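Long-range contact in serine--tRNA ligase (Pyrococcus horikoshii, PDB 2DQ0), which probably catalyses the ATP-dependent attachment of serine to tRNA(Ser), and also to tRNA(Sec), as a class II aminoacyl-tRNA synthetase homodimer: residues H261-L266 with R384-F389. Residues are numbered along the deposited sequence; the frame is centred on the assembly and turned at random.
Sequences HANEIL and RLNIRF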
ATOM      1  N   HIS A 261      11.386  -9.729  14.024  1.00 54.57           N
ATOM      2  CA  HIS A 261      12.429 -10.299  14.863  1.00 52.38           C
ATOM      3  C   HIS A 261      13.115 -11.502  14.222  1.00 52.69           C
ATOM      4  O   HIS A 261      13.626 -12.375  14.916  1.00 54.73           O
ATOM      5  CB  HIS A 261      11.852 -10.694  16.225  1.00 46.62           C
ATOM      6  CG  HIS A 261      11.446  -9.529  17.069  1.00 43.98           C
ATOM      7  ND1 HIS A 261      12.356  -8.623  17.574  1.00 51.39           N
ATOM      8  CD2 HIS A 261      10.227  -9.121  17.500  1.00 47.55           C
ATOM      9  CE1 HIS A 261      11.714  -7.706  18.281  1.00 52.12           C
ATOM     10  NE2 HIS A 261      10.422  -7.986  18.252  1.00 52.24           N
ATOM     11  N   ALA A 262      13.108 -11.552  12.895  1.00 55.90           N
ATOM     12  CA  ALA A 262      13.758 -12.640  12.171  1.00 53.30           C
ATOM     13  C   ALA A 262      15.235 -12.636  12.558  1.00 53.74           C
ATOM     14  O   ALA A 262      15.838 -11.574  12.680  1.00 57.05           O
ATOM     15  CB  ALA A 262      13.622 -12.431  10.653  1.00 44.94           C
ATOM     16  N   ASN A 263      15.798 -13.827  12.753  1.00 57.36           N
ATOM     17  CA  ASN A 263      17.203 -14.013  13.117  1.00 56.53           C
ATOM     18  C   ASN A 263      17.580 -13.377  14.457  1.00 55.83           C
ATOM     19  O   ASN A 263      18.559 -12.653  14.557  1.00 56.01           O
ATOM     20  CB  ASN A 263      18.116 -13.470  12.007  1.00 52.43           C
ATOM     21  CG  ASN A 263      18.024 -14.276  10.726  1.00 69.44           C
ATOM     22  OD1 ASN A 263      18.062 -13.719   9.626  1.00 81.59           O
ATOM     23  ND2 ASN A 263      17.915 -15.596  10.854  1.00 71.23           N
ATOM     24  N   GLU A 264      16.786 -13.627  15.485  1.00 54.66           N
ATOM     25  CA  GLU A 264      17.092 -13.088  16.797  1.00 52.46           C
ATOM     26  C   GLU A 264      16.950 -14.193  17.810  1.00 55.58           C
ATOM     27  O   GLU A 264      16.240 -15.181  17.591  1.00 54.93           O
ATOM     28  CB  GLU A 264      16.130 -11.960  17.211  1.00 52.77           C
ATOM     29  CG  GLU A 264      16.151 -10.708  16.342  1.00 56.94           C
ATOM     30  CD  GLU A 264      15.320  -9.575  16.932  1.00 58.38           C
ATOM     31  OE1 GLU A 264      14.993  -8.623  16.196  1.00 52.74           O
ATOM     32  OE2 GLU A 264      14.999  -9.626  18.138  1.00 78.22           O
ATOM     33  N   ILE A 265      17.663 -14.034  18.911  1.00 54.49           N
ATOM     34  CA  ILE A 265      17.541 -14.961  20.010  1.00 59.31           C
ATOM     35  C   ILE A 265      16.984 -13.990  21.018  1.00 58.73           C
ATOM     36  O   ILE A 265      17.686 -13.096  21.473  1.00 56.86           O
ATOM     37  CB  ILE A 265      18.888 -15.496  20.486  1.00 62.96           C
ATOM     38  CG1 ILE A 265      19.468 -16.422  19.414  1.00 61.45           C
ATOM     39  CG2 ILE A 265      18.704 -16.225  21.826  1.00 59.79           C
ATOM     40  CD1 ILE A 265      20.873 -16.888  19.691  1.00 60.31           C
ATOM     41  N   LEU A 266      15.701 -14.121  21.308  1.00 59.78           N
ATOM     42  CA  LEU A 266      15.068 -13.218  22.241  1.00 62.69           C
ATOM     43  C   LEU A 266      15.480 -13.554  23.660  1.00 66.90           C
ATOM     44  O   LEU A 266      15.958 -14.654  23.937  1.00 65.17           O
ATOM     45  CB  LEU A 266      13.547 -13.306  22.099  1.00 56.15           C
ATOM     46  CG  LEU A 266      12.968 -12.837  20.761  1.00 59.86           C
ATOM     47  CD1 LEU A 266      11.487 -13.174  20.729  1.00 53.65           C
ATOM     48  CD2 LEU A 266      13.185 -11.320  20.571  1.00 49.32           C
ATOM     49  N   ARG A 384      11.240 -20.928  10.463  1.00 52.15           N
ATOM     50  CA  ARG A 384      11.586 -20.391   9.145  1.00 50.36           C
ATOM     51  C   ARG A 384      12.344 -19.092   9.264  1.00 46.08           C
ATOM     52  O   ARG A 384      13.343 -18.881   8.598  1.00 44.31           O
ATOM     53  CB  ARG A 384      10.329 -20.139   8.299  1.00 51.27           C
ATOM     54  CG  ARG A 384       9.621 -21.393   7.823  1.00 52.61           C
ATOM     55  CD  ARG A 384       8.115 -21.164   7.649  1.00 56.18           C
ATOM     56  NE  ARG A 384       7.735 -20.926   6.260  1.00 49.33           N
ATOM     57  CZ  ARG A 384       7.592 -21.878   5.346  1.00 48.28           C
ATOM     58  NH1 ARG A 384       7.251 -21.550   4.103  1.00 53.94           N
ATOM     59  NH2 ARG A 384       7.773 -23.154   5.673  1.00 45.16           N
ATOM     60  N   LEU A 385      11.858 -18.212  10.122  1.00 51.12           N
ATOM     61  CA  LEU A 385      12.484 -16.915  10.306  1.00 53.54           C
ATOM     62  C   LEU A 385      13.619 -16.923  11.327  1.00 55.22           C
ATOM     63  O   LEU A 385      14.224 -15.885  11.596  1.00 49.58           O
ATOM     64  CB  LEU A 385      11.417 -15.905  10.713  1.00 54.31           C
ATOM     65  CG  LEU A 385      10.329 -15.793   9.650  1.00 54.42           C
ATOM     66  CD1 LEU A 385       9.164 -14.932  10.153  1.00 48.22           C
ATOM     67  CD2 LEU A 385      10.962 -15.225   8.383  1.00 50.05           C
ATOM     68  N   ASN A 386      13.911 -18.101  11.871  1.00 55.48           N
ATOM     69  CA  ASN A 386      14.953 -18.273  12.884  1.00 54.80           C
ATOM     70  C   ASN A 386      14.714 -17.374  14.087  1.00 49.00           C
ATOM     71  O   ASN A 386      15.543 -16.541  14.429  1.00 53.20           O
ATOM     72  CB  ASN A 386      16.336 -17.990  12.295  1.00 60.75           C
ATOM     73  CG  ASN A 386      17.461 -18.187  13.310  1.00 72.35           C
ATOM     74  OD1 ASN A 386      18.628 -17.949  13.000  1.00 77.88           O
ATOM     75  ND2 ASN A 386      17.113 -18.619  14.528  1.00 79.55           N
ATOM     76  N   ILE A 387      13.569 -17.542  14.727  1.00 44.94           N
ATOM     77  CA  ILE A 387      13.242 -16.739  15.883  1.00 49.97           C
ATOM     78  C   ILE A 387      13.256 -17.631  17.107  1.00 56.22           C
ATOM     79  O   ILE A 387      12.313 -18.387  17.367  1.00 60.97           O
ATOM     80  CB  ILE A 387      11.872 -16.090  15.725  1.00 52.55           C
ATOM     81  CG1 ILE A 387      11.890 -15.167  14.510  1.00 55.37           C
ATOM     82  CG2 ILE A 387      11.518 -15.307  16.970  1.00 46.39           C
ATOM     83  CD1 ILE A 387      10.579 -14.496  14.270  1.00 63.92           C
ATOM     84  N   ARG A 388      14.349 -17.538  17.852  1.00 56.44           N
ATOM     85  CA  ARG A 388      14.525 -18.324  19.055  1.00 59.11           C
ATOM     86  C   ARG A 388      14.628 -17.417  20.260  1.00 64.51           C
ATOM     87  O   ARG A 388      14.600 -16.184  20.142  1.00 64.12           O
ATOM     88  CB  ARG A 388      15.794 -19.165  18.934  1.00 56.05           C
ATOM     89  CG  ARG A 388      15.764 -20.129  17.770  1.00 63.91           C
ATOM     90  CD  ARG A 388      17.051 -20.875  17.653  1.00 59.89           C
ATOM     91  NE  ARG A 388      18.161 -19.985  17.344  1.00 71.52           N
ATOM     92  CZ  ARG A 388      19.427 -20.381  17.251  1.00 75.37           C
ATOM     93  NH1 ARG A 388      20.375 -19.504  16.957  1.00 75.62           N
ATOM     94  NH2 ARG A 388      19.746 -21.656  17.465  1.00 77.41           N
ATOM     95  N   PHE A 389      14.744 -18.041  21.425  1.00 64.21           N
ATOM     96  CA  PHE A 389      14.878 -17.313  22.673  1.00 64.76           C
ATOM     97  C   PHE A 389      15.653 -18.187  23.649  1.00 68.43           C
ATOM     98  O   PHE A 389      15.694 -19.409  23.497  1.00 65.70           O
ATOM     99  CB  PHE A 389      13.505 -16.997  23.256  1.00 60.77           C
ATOM    100  CG  PHE A 389      12.819 -18.186  23.855  1.00 61.45           C
ATOM    101  CD1 PHE A 389      12.488 -19.280  23.065  1.00 52.75           C
ATOM    102  CD2 PHE A 389      12.533 -18.222  25.215  1.00 59.96           C
ATOM    103  CE1 PHE A 389      11.882 -20.402  23.616  1.00 61.66           C
ATOM    104  CE2 PHE A 389      11.924 -19.337  25.785  1.00 63.51           C
ATOM    105  CZ  PHE A 389      11.595 -20.436  24.982  1.00 58.73           C
TER
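Leu385 O accepts the backbone N-H of Asn263 at 2.8 Å, where a short helix leads into strand 387-390, which pairs in parallel with the edge strand 264-267 in the class II catalytic core. Leu385 CB also meets Ala262 CB at 4.1 Å. Asn386 leaves the helix with positive phi. Its CB points toward Asn263, and its side chain, with CG anti to the backbone N (chi1 -179°), crosses that of Asn263 at about a right angle. The two amide planes stand 79° apart, and Asn263 ND2 donates to Asn386 OD1 at 3.3 Å, tilted from the carbonyl plane. An alanine at Asn386 would probably leave the Asn263 amide without this acceptor and freer to turn. The backbone O of Asn386 takes a weak bond from Glu264 N. Ile387 sets CG1 beside His261 O, and its side chain also packs on Val400 of strand 398-406. His261 ND1 meets the Glu264 carboxylate, which forms a salt bridge with Arg176 of the second subunit; His261 NE2 bonds Tyr275. The contact therefore borders the dimer interface. Arg388 N donates to Glu264 O at 3.0 Å, and Arg388 O receives Leu266 N. The Arg388 side chain runs beside Ile265, pointing the same way, with NH1 3.8 Å from Ile265 CD1. Phe389 turns its ring away from Leu266, but the CB atoms of Phe389 and Leu266 still touch at 3.9 Å.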